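Local coordinates for signal recognition 54 kDa protein (Pyrococcus furiosus, PDB 3DM5), which belongs to the SRP54 family of signal recognition particle proteins, joining a helical bundle, a P-loop GTPase-type domain and a signal-peptide-binding domain, at residues A[79-91]-A[284-296]. Numbering follows the deposited sequence.
Sequences VYEELTKFLGTEA and FDPPRFVSRLLGL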
loop_
_atom_site.group_PDB
_atom_site.type_symbol
_atom_site.label_atom_id
_atom_site.label_comp_id
_atom_site.label_asym_id
_atom_site.label_seq_id
_atom_site.Cartn_x
_atom_site.Cartn_y
_atom_site.Cartn_z
ATOM N N VAL A 79 -25.829 -7.543 8.952
ATOM C CA VAL A 79 -24.742 -7.569 7.986
ATOM C C VAL A 79 -24.448 -8.990 7.481
ATOM O O VAL A 79 -24.306 -9.198 6.286
ATOM C CB VAL A 79 -23.453 -6.942 8.582
ATOM C CG1 VAL A 79 -22.233 -7.172 7.690
ATOM C CG2 VAL A 79 -23.641 -5.484 8.799
ATOM N N TYR A 80 -24.331 -9.962 8.380
ATOM C CA TYR A 80 -23.985 -11.319 7.976
ATOM C C TYR A 80 -25.029 -11.889 7.044
ATOM O O TYR A 80 -24.706 -12.592 6.088
ATOM C CB TYR A 80 -23.878 -12.220 9.185
ATOM C CG TYR A 80 -23.836 -13.689 8.858
ATOM C CD1 TYR A 80 -24.852 -14.547 9.258
ATOM C CD2 TYR A 80 -22.769 -14.228 8.176
ATOM C CE1 TYR A 80 -24.793 -15.910 8.979
ATOM C CE2 TYR A 80 -22.705 -15.587 7.893
ATOM C CZ TYR A 80 -23.716 -16.422 8.293
ATOM O OH TYR A 80 -23.635 -17.768 7.989
ATOM N N GLU A 81 -26.285 -11.570 7.340
ATOM C CA GLU A 81 -27.434 -12.143 6.656
ATOM C C GLU A 81 -27.646 -11.500 5.290
ATOM O O GLU A 81 -27.936 -12.179 4.300
ATOM C CB GLU A 81 -28.674 -12.004 7.544
ATOM C CG GLU A 81 -30.010 -12.155 6.839
ATOM C CD GLU A 81 -31.181 -11.962 7.792
ATOM O OE1 GLU A 81 -32.343 -12.093 7.335
ATOM O OE2 GLU A 81 -30.933 -11.680 8.994
ATOM N N GLU A 82 -27.484 -10.187 5.240
ATOM C CA GLU A 82 -27.549 -9.466 3.981
ATOM C C GLU A 82 -26.445 -9.892 2.996
ATOM O O GLU A 82 -26.727 -10.150 1.817
ATOM C CB GLU A 82 -27.536 -7.957 4.226
ATOM C CG GLU A 82 -28.847 -7.453 4.772
ATOM C CD GLU A 82 -30.036 -7.948 3.959
ATOM O OE1 GLU A 82 -29.969 -7.927 2.705
ATOM O OE2 GLU A 82 -31.039 -8.357 4.582
ATOM N N LEU A 83 -25.205 -9.972 3.484
ATOM C CA LEU A 83 -24.077 -10.394 2.672
ATOM C C LEU A 83 -24.269 -11.818 2.167
ATOM O O LEU A 83 -23.936 -12.122 1.032
ATOM C CB LEU A 83 -22.746 -10.279 3.445
ATOM C CG LEU A 83 -22.045 -8.914 3.401
ATOM C CD1 LEU A 83 -20.725 -8.922 4.175
ATOM C CD2 LEU A 83 -21.808 -8.483 1.958
ATOM N N THR A 84 -24.814 -12.695 3.004
ATOM C CA THR A 84 -25.059 -14.068 2.571
ATOM C C THR A 84 -26.048 -14.160 1.412
ATOM O O THR A 84 -25.829 -14.952 0.493
ATOM C CB THR A 84 -25.480 -15.014 3.718
ATOM O OG1 THR A 84 -24.421 -15.103 4.672
ATOM C CG2 THR A 84 -25.727 -16.434 3.171
ATOM N N LYS A 85 -27.116 -13.362 1.446
ATOM C CA LYS A 85 -28.106 -13.374 0.351
ATOM C C LYS A 85 -27.500 -12.768 -0.902
ATOM O O LYS A 85 -27.856 -13.132 -2.021
ATOM C CB LYS A 85 -29.386 -12.617 0.715
ATOM C CG LYS A 85 -30.198 -13.262 1.828
ATOM C CD LYS A 85 -31.311 -12.348 2.312
ATOM C CE LYS A 85 -31.929 -12.882 3.603
ATOM N NZ LYS A 85 -32.927 -11.948 4.224
ATOM N N PHE A 86 -26.559 -11.855 -0.687
ATOM C CA PHE A 86 -25.920 -11.091 -1.742
ATOM C C PHE A 86 -25.029 -12.017 -2.564
ATOM O O PHE A 86 -24.727 -11.733 -3.720
ATOM C CB PHE A 86 -25.125 -9.971 -1.090
ATOM C CG PHE A 86 -24.577 -8.942 -2.039
ATOM C CD1 PHE A 86 -25.417 -8.117 -2.747
ATOM C CD2 PHE A 86 -23.206 -8.747 -2.150
ATOM C CE1 PHE A 86 -24.910 -7.151 -3.577
ATOM C CE2 PHE A 86 -22.697 -7.788 -2.978
ATOM C CZ PHE A 86 -23.547 -6.990 -3.692
ATOM N N LEU A 87 -24.633 -13.138 -1.971
ATOM C CA LEU A 87 -23.769 -14.112 -2.645
ATOM C C LEU A 87 -24.459 -15.465 -2.889
ATOM O O LEU A 87 -23.801 -16.503 -2.942
ATOM C CB LEU A 87 -22.448 -14.310 -1.871
ATOM C CG LEU A 87 -21.588 -13.058 -1.601
ATOM C CD1 LEU A 87 -20.291 -13.373 -0.892
ATOM C CD2 LEU A 87 -21.259 -12.328 -2.862
ATOM N N GLY A 88 -25.782 -15.451 -3.026
ATOM C CA GLY A 88 -26.516 -16.662 -3.370
ATOM C C GLY A 88 -27.329 -17.395 -2.298
ATOM O O GLY A 88 -27.921 -18.434 -2.590
ATOM N N THR A 89 -27.339 -16.880 -1.069
ATOM C CA THR A 89 -28.195 -17.386 0.012
ATOM C C THR A 89 -27.881 -18.784 0.564
ATOM O O THR A 89 -27.721 -18.953 1.766
ATOM C CB THR A 89 -29.672 -17.317 -0.362
ATOM O OG1 THR A 89 -30.013 -15.961 -0.685
ATOM C CG2 THR A 89 -30.511 -17.770 0.807
ATOM N N GLU A 90 -27.814 -19.795 -0.292
ATOM C CA GLU A 90 -27.536 -21.143 0.192
ATOM C C GLU A 90 -26.866 -21.984 -0.864
ATOM O O GLU A 90 -26.921 -21.679 -2.051
ATOM C CB GLU A 90 -28.826 -21.836 0.617
ATOM C CG GLU A 90 -29.863 -21.841 -0.492
ATOM C CD GLU A 90 -31.118 -22.590 -0.134
ATOM O OE1 GLU A 90 -32.111 -22.441 -0.875
ATOM O OE2 GLU A 90 -31.118 -23.326 0.875
ATOM N N ALA A 91 -26.239 -23.057 -0.405
ATOM C CA ALA A 91 -25.623 -24.048 -1.284
ATOM C C ALA A 91 -26.625 -24.711 -2.233
ATOM O O ALA A 91 -27.742 -25.069 -1.846
ATOM C CB ALA A 91 -24.897 -25.108 -0.445
ATOM N N PHE A 284 -18.962 -24.148 -3.129
ATOM C CA PHE A 284 -19.417 -22.841 -2.715
ATOM C C PHE A 284 -20.716 -22.950 -1.937
ATOM O O PHE A 284 -21.747 -23.415 -2.439
ATOM C CB PHE A 284 -19.569 -21.906 -3.909
ATOM C CG PHE A 284 -19.784 -20.458 -3.525
ATOM C CD1 PHE A 284 -18.734 -19.695 -3.028
ATOM C CD2 PHE A 284 -21.020 -19.863 -3.673
ATOM C CE1 PHE A 284 -18.925 -18.356 -2.681
ATOM C CE2 PHE A 284 -21.215 -18.531 -3.332
ATOM C CZ PHE A 284 -20.163 -17.782 -2.839
ATOM N N ASP A 285 -20.638 -22.521 -0.691
ATOM C CA ASP A 285 -21.736 -22.605 0.243
ATOM C C ASP A 285 -21.788 -21.227 0.893
ATOM O O ASP A 285 -21.085 -20.966 1.880
ATOM C CB ASP A 285 -21.457 -23.723 1.263
ATOM C CG ASP A 285 -22.592 -23.924 2.253
ATOM O OD1 ASP A 285 -23.477 -23.048 2.377
ATOM O OD2 ASP A 285 -22.587 -24.977 2.919
ATOM N N PRO A 286 -22.598 -20.328 0.302
ATOM C CA PRO A 286 -22.689 -18.893 0.625
ATOM C C PRO A 286 -22.579 -18.558 2.114
ATOM O O PRO A 286 -21.727 -17.754 2.458
ATOM C CB PRO A 286 -24.063 -18.492 0.056
ATOM C CG PRO A 286 -24.191 -19.355 -1.146
ATOM C CD PRO A 286 -23.525 -20.701 -0.779
ATOM N N PRO A 287 -23.416 -19.162 2.974
ATOM C CA PRO A 287 -23.377 -18.798 4.398
ATOM C C PRO A 287 -22.042 -19.120 5.077
ATOM O O PRO A 287 -21.630 -18.393 5.974
ATOM C CB PRO A 287 -24.501 -19.655 5.016
ATOM C CG PRO A 287 -25.292 -20.152 3.886
ATOM C CD PRO A 287 -24.397 -20.226 2.709
ATOM N N ARG A 288 -21.402 -20.211 4.665
ATOM C CA ARG A 288 -20.111 -20.628 5.199
ATOM C C ARG A 288 -18.999 -19.751 4.660
ATOM O O ARG A 288 -18.057 -19.406 5.370
ATOM C CB ARG A 288 -19.812 -22.059 4.777
ATOM C CG ARG A 288 -20.923 -23.023 5.046
ATOM C CD ARG A 288 -20.685 -23.774 6.323
ATOM N NE ARG A 288 -21.941 -24.249 6.880
ATOM C CZ ARG A 288 -22.071 -24.745 8.105
ATOM N NH1 ARG A 288 -21.012 -24.841 8.901
ATOM N NH2 ARG A 288 -23.261 -25.147 8.532
ATOM N N PHE A 289 -19.102 -19.414 3.379
ATOM C CA PHE A 289 -18.117 -18.567 2.732
ATOM C C PHE A 289 -18.162 -17.160 3.337
ATOM O O PHE A 289 -17.142 -16.625 3.754
ATOM C CB PHE A 289 -18.374 -18.559 1.237
ATOM C CG PHE A 289 -17.474 -17.648 0.455
ATOM C CD1 PHE A 289 -16.287 -18.124 -0.076
ATOM C CD2 PHE A 289 -17.850 -16.326 0.194
ATOM C CE1 PHE A 289 -15.465 -17.297 -0.822
ATOM C CE2 PHE A 289 -17.041 -15.500 -0.551
ATOM C CZ PHE A 289 -15.838 -15.993 -1.063
ATOM N N VAL A 290 -19.349 -16.574 3.407
ATOM C CA VAL A 290 -19.492 -15.231 3.955
ATOM C C VAL A 290 -19.078 -15.208 5.419
ATOM O O VAL A 290 -18.620 -14.191 5.934
ATOM C CB VAL A 290 -20.933 -14.731 3.825
ATOM C CG1 VAL A 290 -21.192 -13.578 4.768
ATOM C CG2 VAL A 290 -21.185 -14.311 2.419
ATOM N N SER A 291 -19.231 -16.340 6.088
ATOM C CA SER A 291 -18.793 -16.467 7.466
ATOM C C SER A 291 -17.262 -16.454 7.619
ATOM O O SER A 291 -16.758 -15.800 8.525
ATOM C CB SER A 291 -19.408 -17.718 8.106
ATOM O OG SER A 291 -19.036 -17.844 9.463
ATOM N N ARG A 292 -16.521 -17.167 6.762
ATOM C CA ARG A 292 -15.048 -17.054 6.769
ATOM C C ARG A 292 -14.630 -15.645 6.348
ATOM O O ARG A 292 -13.747 -15.035 6.951
ATOM C CB ARG A 292 -14.378 -18.059 5.835
ATOM C CG ARG A 292 -15.059 -19.392 5.759
ATOM C CD ARG A 292 -14.571 -20.345 6.829
ATOM N NE ARG A 292 -13.341 -21.023 6.434
ATOM C CZ ARG A 292 -12.956 -22.205 6.909
ATOM N NH1 ARG A 292 -13.715 -22.841 7.797
ATOM N NH2 ARG A 292 -11.818 -22.758 6.495
ATOM N N LEU A 293 -15.275 -15.138 5.303
ATOM C CA LEU A 293 -15.042 -13.786 4.841
ATOM C C LEU A 293 -15.045 -12.814 6.023
ATOM O O LEU A 293 -14.037 -12.151 6.265
ATOM C CB LEU A 293 -16.075 -13.380 3.777
ATOM C CG LEU A 293 -15.795 -12.105 2.974
ATOM C CD1 LEU A 293 -14.548 -12.252 2.113
ATOM C CD2 LEU A 293 -16.998 -11.754 2.108
ATOM N N LEU A 294 -16.150 -12.759 6.772
ATOM C CA LEU A 294 -16.306 -11.776 7.859
ATOM C C LEU A 294 -15.545 -12.091 9.160
ATOM O O LEU A 294 -15.601 -11.332 10.124
ATOM C CB LEU A 294 -17.779 -11.567 8.178
ATOM C CG LEU A 294 -18.603 -11.102 6.983
ATOM C CD1 LEU A 294 -20.042 -11.047 7.374
ATOM C CD2 LEU A 294 -18.127 -9.749 6.532
ATOM N N GLY A 295 -14.837 -13.209 9.183
ATOM C CA GLY A 295 -14.034 -13.562 10.336
ATOM C C GLY A 295 -14.835 -14.055 11.527
ATOM O O GLY A 295 -14.368 -13.981 12.665
ATOM N N LEU A 296 -16.033 -14.567 11.254
ATOM C CA LEU A 296 -16.947 -15.036 12.283
ATOM C C LEU A 296 -16.534 -16.390 12.805
ATOM O O LEU A 296 -15.947 -17.190 12.076
ATOM C CB LEU A 296 -18.366 -15.133 11.726
ATOM C CG LEU A 296 -18.894 -13.793 11.229
ATOM C CD1 LEU A 296 -20.306 -13.878 10.692
ATOM C CD2 LEU A 296 -18.806 -12.807 12.356
HETATM O O HOH W 1 -26.109 -23.725 2.465
#
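Tyr80 and Pro287 link the last helix of the N-terminal helical bundle, 71-86, to helix 286-293, which follows the edge strand 281-283 of the P-loop GTPase domain. This is the bundle-to-GTPase-domain junction of an SRP54 protein: the two short helical segments cross steeply, their N-to-C directions 126° apart and their axes 8.7 Å apart at closest approach.

One direct hydrogen bond crosses it. Tyr80 OH donates to Pro287 O at 2.9 Å, arriving from above the carbonyl plane. Having CG anti to the backbone nitrogen (chi1 167°) brings the phenol ring to Val290 CG1 and, beyond the helix end, to Leu296, whose CD1 lies 3.5 Å from Tyr80 CD2.

Apolar side chains fill the middle. Val290 forks between neighbours: CG1 packs on the Tyr80 ring and Leu83 CB and lies beside the hydroxyl OG1 of Thr84, while CG2 touches Leu87 CD1 at 3.6 Å. That same Leu87 methyl sits at the edge of the Phe289 ring. Farther along, Leu83 CD1 packs on Leu294 CD2, and Leu10 and Leu14 of helix 5-19 also touch Leu294. Thr84 divides its branches: OG1 bonds back to Tyr80 O, at 2.9 Å, whereas CG2 rests on Pro287 CA.

Beyond the helix end, a Schellman motif with Gly88 at C-prime turns the chain across the two prolines. Pro286 CG lies 3.4 Å from Leu87 O, which also meets the edge of the Phe284 ring, and Pro287 CG lies against Thr89 O.

A water joins Asp285 to Ala91. Asp285 OD2 forms a salt bridge with Lys331 of the second subunit; Asp285 OD1 accepts from the water, at 2.7 Å, and the water in turn accepts a hydrogen bond from Ala91 N at 2.9 Å.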